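PDB 6QE7: anti-sigma-I factor RsgI3 from Clostridium thermocellum, which probably holds the sigma factor SigI3 inactive until its extracellular tandem PA14 domains, the part described here, bind plant polysaccharide such as pectin. Local coordinates for residues A[13-17]-A[110-114]; A[216-221]-A[232-236]. All coordinates share one frame; numbering follows the deposited sequence.

Contact 1: residues A[13-17]-A[110-114]. With CA (calcium ion), chain D.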
# COMPACT_ATOMS: atom_id res chain seq x y z
N ASN A 13 3.30 1.13 -5.71
CA ASN A 13 3.67 -0.03 -4.86
C ASN A 13 2.97 -1.29 -5.43
O ASN A 13 2.00 -1.15 -6.23
CB ASN A 13 3.27 0.26 -3.40
CG ASN A 13 4.32 1.04 -2.63
OD1 ASN A 13 5.47 1.13 -3.04
ND2 ASN A 13 3.97 1.49 -1.43
N MET A 14 3.34 -2.48 -4.95
CA MET A 14 2.85 -3.78 -5.48
C MET A 14 1.68 -4.28 -4.66
O MET A 14 1.13 -5.33 -4.98
CB MET A 14 4.01 -4.78 -5.57
CG MET A 14 4.50 -5.43 -4.30
SD MET A 14 6.09 -6.12 -5.06
CE MET A 14 7.00 -6.51 -3.55
N ASP A 15 1.23 -3.49 -3.68
CA ASP A 15 0.07 -3.88 -2.84
C ASP A 15 -1.02 -2.84 -2.88
O ASP A 15 -1.66 -2.63 -1.83
CB ASP A 15 0.49 -3.98 -1.37
CG ASP A 15 1.03 -2.65 -0.81
OD1 ASP A 15 1.30 -1.68 -1.60
OD2 ASP A 15 1.17 -2.60 0.42
N PHE A 16 -1.23 -2.17 -4.01
CA PHE A 16 -2.40 -1.27 -4.21
C PHE A 16 -2.30 -0.15 -3.19
O PHE A 16 -3.33 0.28 -2.69
CB PHE A 16 -3.74 -2.00 -4.07
CG PHE A 16 -3.79 -3.19 -5.00
CD1 PHE A 16 -3.88 -2.99 -6.36
CD2 PHE A 16 -3.60 -4.48 -4.53
CE1 PHE A 16 -3.88 -4.06 -7.23
CE2 PHE A 16 -3.57 -5.56 -5.39
CZ PHE A 16 -3.69 -5.33 -6.74
N SER A 17 -1.10 0.33 -2.92
CA SER A 17 -0.83 1.62 -2.25
C SER A 17 0.03 2.46 -3.19
O SER A 17 0.61 1.90 -4.22
CB SER A 17 -0.18 1.46 -0.88
OG SER A 17 1.14 0.90 -1.03
N GLU A 110 -6.45 -8.36 -10.62
CA GLU A 110 -5.37 -7.72 -9.83
C GLU A 110 -4.08 -8.31 -10.33
O GLU A 110 -4.05 -9.50 -10.65
CB GLU A 110 -5.59 -7.93 -8.32
CG GLU A 110 -6.75 -7.08 -7.84
CD GLU A 110 -7.08 -7.20 -6.36
OE1 GLU A 110 -6.50 -8.01 -5.70
OE2 GLU A 110 -7.85 -6.39 -5.89
N TYR A 111 -3.09 -7.45 -10.49
CA TYR A 111 -1.81 -7.79 -11.12
C TYR A 111 -0.72 -7.12 -10.30
O TYR A 111 -0.97 -5.96 -9.88
CB TYR A 111 -1.85 -7.27 -12.58
CG TYR A 111 -0.46 -7.13 -13.12
CD1 TYR A 111 0.24 -8.23 -13.56
CD2 TYR A 111 0.20 -5.92 -13.04
CE1 TYR A 111 1.56 -8.15 -13.95
CE2 TYR A 111 1.51 -5.82 -13.44
CZ TYR A 111 2.19 -6.92 -13.88
OH TYR A 111 3.47 -6.79 -14.28
N TYR A 112 0.49 -7.69 -10.23
CA TYR A 112 1.62 -6.88 -9.77
C TYR A 112 2.89 -7.39 -10.47
O TYR A 112 2.96 -8.49 -11.01
CB TYR A 112 1.76 -6.96 -8.26
CG TYR A 112 2.46 -8.20 -7.76
CD1 TYR A 112 1.78 -9.39 -7.56
CD2 TYR A 112 3.81 -8.18 -7.45
CE1 TYR A 112 2.43 -10.53 -7.08
CE2 TYR A 112 4.47 -9.29 -6.92
CZ TYR A 112 3.78 -10.48 -6.72
OH TYR A 112 4.46 -11.58 -6.31
N GLN A 113 3.80 -6.46 -10.57
CA GLN A 113 5.22 -6.58 -10.96
C GLN A 113 6.10 -6.44 -9.72
O GLN A 113 5.93 -5.45 -8.90
CB GLN A 113 5.54 -5.49 -12.00
CG GLN A 113 7.01 -5.06 -11.97
CD GLN A 113 7.98 -6.02 -12.58
OE1 GLN A 113 7.84 -7.24 -12.49
NE2 GLN A 113 8.93 -5.47 -13.35
N HIS A 114 7.03 -7.36 -9.61
CA HIS A 114 8.11 -7.28 -8.60
C HIS A 114 9.33 -6.63 -9.27
O HIS A 114 9.48 -5.42 -9.11
CB HIS A 114 8.37 -8.63 -7.90
CG HIS A 114 9.38 -8.53 -6.81
ND1 HIS A 114 10.36 -9.46 -6.65
CD2 HIS A 114 9.64 -7.53 -5.89
CE1 HIS A 114 11.18 -9.08 -5.67
NE2 HIS A 114 10.75 -7.89 -5.18
CA CA D . 8.63 -9.30 -12.93
O HOH W 1 9.96 -11.03 -11.26
O HOH W 2 10.12 -11.51 -13.58
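The F16 ring has the carboxylate of E110 over one face, with OE2 of E110 standing 4.3 Å above the ring plane and displaced toward its rim; the two planes are 38° apart. Lower on the same side chain, CB of E110 packs obliquely against CZ of F16 at 3.6 Å. R49 forms a salt bridge with OE2, fixing the acid's outer end from strand 46-51. The Y112 ring is met at a slant by M14, whose CB lies 3.9 Å from Y112 CD2. With CG between its backbone N and carbonyl carbon (chi1 76°) and an extended chain beyond, M14 runs alongside Y112 toward H114. Its SD sits 4.9 Å from the Y112 ring centroid, an oblique Met-aromatic contact, and its CE reaches H114 CD2 at 3.7 Å. The contact thus sets the loop between strands 6-11 and 19-25 of the first PA14 beta-sandwich domain against the end of strand 105-113. Within that loop, S17 OG donates to the syn side of D15 OD1 (2.6 Å) and accepts N13 ND2. The loop also meets the second PA14 domain: N13 ND2 bonds D203, D15 OD2 takes the backbone N-H of Q253, and the M14 backbone pairs with G251. On the strand, Q113 bends at chi2 to bring OE1 within 2.3 Å of a calcium ion, while its NE2 is held by R116. The consecutive aspartates D69 and D70, carbonyls of V115 and A117 and two waters complete the calcium shell, recalling the paired aspartates of calcium-binding PA14 lectins.

Contact 2: residues A[216-221]-A[232-236]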
# COMPACT_ATOMS: atom_id res chain seq x y z
N ALA A 216 14.61 10.50 22.25
CA ALA A 216 13.42 10.95 22.99
C ALA A 216 13.74 11.47 24.40
O ALA A 216 14.44 10.76 25.12
CB ALA A 216 12.55 9.73 23.07
N ASN A 217 13.05 12.51 24.83
CA ASN A 217 13.16 13.08 26.21
C ASN A 217 12.20 12.36 27.20
O ASN A 217 12.23 12.68 28.40
CB ASN A 217 12.93 14.58 26.19
CG ASN A 217 14.13 15.37 25.70
OD1 ASN A 217 15.13 14.79 25.27
ND2 ASN A 217 14.03 16.69 25.74
N GLY A 218 11.39 11.42 26.77
CA GLY A 218 10.43 10.72 27.64
C GLY A 218 10.34 9.28 27.24
O GLY A 218 11.35 8.70 26.84
N GLY A 219 9.19 8.67 27.44
CA GLY A 219 8.98 7.25 27.11
C GLY A 219 8.54 7.07 25.65
O GLY A 219 7.74 7.90 25.16
N VAL A 220 8.97 5.97 25.03
CA VAL A 220 8.61 5.61 23.62
C VAL A 220 8.21 4.15 23.54
O VAL A 220 8.77 3.29 24.26
CB VAL A 220 9.77 5.90 22.66
CG1 VAL A 220 9.93 7.38 22.43
CG2 VAL A 220 11.07 5.31 23.13
N ARG A 221 7.28 3.88 22.65
CA ARG A 221 7.07 2.54 22.06
C ARG A 221 6.94 2.68 20.54
O ARG A 221 6.29 3.67 20.09
CB ARG A 221 5.81 1.89 22.65
CG ARG A 221 5.93 1.52 24.11
CD ARG A 221 4.66 0.80 24.53
NE ARG A 221 4.99 0.06 25.74
CZ ARG A 221 4.41 0.27 26.91
NH1 ARG A 221 3.47 1.19 27.05
NH2 ARG A 221 4.77 -0.47 27.95
N ASN A 232 10.55 1.44 25.62
CA ASN A 232 11.22 2.16 26.72
C ASN A 232 10.23 3.21 27.24
O ASN A 232 10.46 4.39 27.09
CB ASN A 232 12.56 2.68 26.23
CG ASN A 232 13.35 3.34 27.34
OD1 ASN A 232 13.11 3.03 28.52
ND2 ASN A 232 14.25 4.25 26.96
N TRP A 233 9.11 2.77 27.74
CA TRP A 233 7.99 3.66 28.11
C TRP A 233 8.29 4.43 29.41
O TRP A 233 7.62 5.46 29.59
CB TRP A 233 6.73 2.82 28.27
CG TRP A 233 5.49 3.61 28.38
CD1 TRP A 233 4.55 3.58 29.37
CD2 TRP A 233 5.03 4.56 27.42
NE1 TRP A 233 3.56 4.47 29.11
CE2 TRP A 233 3.82 5.10 27.93
CE3 TRP A 233 5.54 5.04 26.20
CZ2 TRP A 233 3.09 6.05 27.22
CZ3 TRP A 233 4.84 6.02 25.54
CH2 TRP A 233 3.60 6.47 26.01
N GLN A 234 9.19 3.94 30.28
CA GLN A 234 9.55 4.58 31.59
C GLN A 234 10.68 5.60 31.39
O GLN A 234 10.97 6.40 32.28
CB GLN A 234 9.95 3.50 32.62
CG GLN A 234 8.88 2.42 32.89
CD GLN A 234 7.51 2.95 33.28
OE1 GLN A 234 7.35 3.61 34.30
NE2 GLN A 234 6.48 2.65 32.49
N ASN A 235 11.30 5.65 30.22
CA ASN A 235 12.56 6.42 30.11
C ASN A 235 12.31 7.88 30.53
O ASN A 235 11.24 8.47 30.15
CB ASN A 235 13.19 6.43 28.71
CG ASN A 235 14.11 7.61 28.51
OD1 ASN A 235 15.17 7.68 29.16
ND2 ASN A 235 13.69 8.58 27.69
N GLN A 236 13.33 8.45 31.16
CA GLN A 236 13.38 9.86 31.62
C GLN A 236 14.61 10.58 31.03
O GLN A 236 14.59 11.81 30.98
CB GLN A 236 13.42 9.80 33.15
CG GLN A 236 12.52 10.82 33.83
CD GLN A 236 11.09 10.69 33.34
OE1 GLN A 236 10.79 11.01 32.20
NE2 GLN A 236 10.23 10.24 34.23
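R221 and W233 carry the polar-aromatic half of this contact: the guanidinium lies almost flat on the indole, the planes 18° apart and the centres 4.3 Å from each other. The stack is displaced, for NH1 of R221 sits over W233 CG at 3.4 Å whereas the middle of the guanidinium faces W233 CB, making an off-centre cation-pi contact with the five-membered ring. The two side chains cross at about a right angle. R221 is extended from CG to NE, and W233 has CG anti to its backbone N (chi1 -169°), a pose that also lays the six-membered part against the backbone, with W233 CZ3 3.5 Å from G219 O. A salt bridge from R221 NE to D231 steadies the guanidinium.

The backbones meet as an antiparallel hydrogen-bonded pair, V220 with N232. V220 N donates to N232 O at 3.0 Å and N232 N returns a bond to V220 O at 2.9 Å. Beside this pair the chains come close at G219, where the lack of a side chain lets W233 O approach CA to 3.3 Å in a C-H...O contact. Further along, N235 turns its amide onto the turn, and ND2 donates to G218 O; the modelled 2.5 Å is doubtfully short.

The hairpin of strands 219-224 and 227-232 belongs to the second PA14 domain. Strand 254-263 pairs with strand 219-224 on its other edge, bonding G219 and R221 through C261 and E259, and Y263 OH reaches W233 O. N217 OD1 takes the backbone N-H of E239, just before strand 240-248, and N217 ND2 donates to P266 O, just before strand 268-274.

Contacts 1 and 2 belong to different PA14 domains, their centres about 37 Å apart and their nearest atoms about 21 Å, so they do not touch. They nevertheless bear on related places. By sequence match, N217 and G218 of contact 2 correspond to D69 and D70, which with Q113 of contact 1 bind calcium in the first domain. Both calcium ions are bound by residues of that domain; in the second, the N217 amide bonds protein groups instead. The other calcium ion, bound by N12, D44 and T45, lies about 7 Å from the M14 side chain. Contact 1 also adjoins the interface between domains; its centre is about 8 Å from the centre of the chain, that of contact 2 about 30 Å.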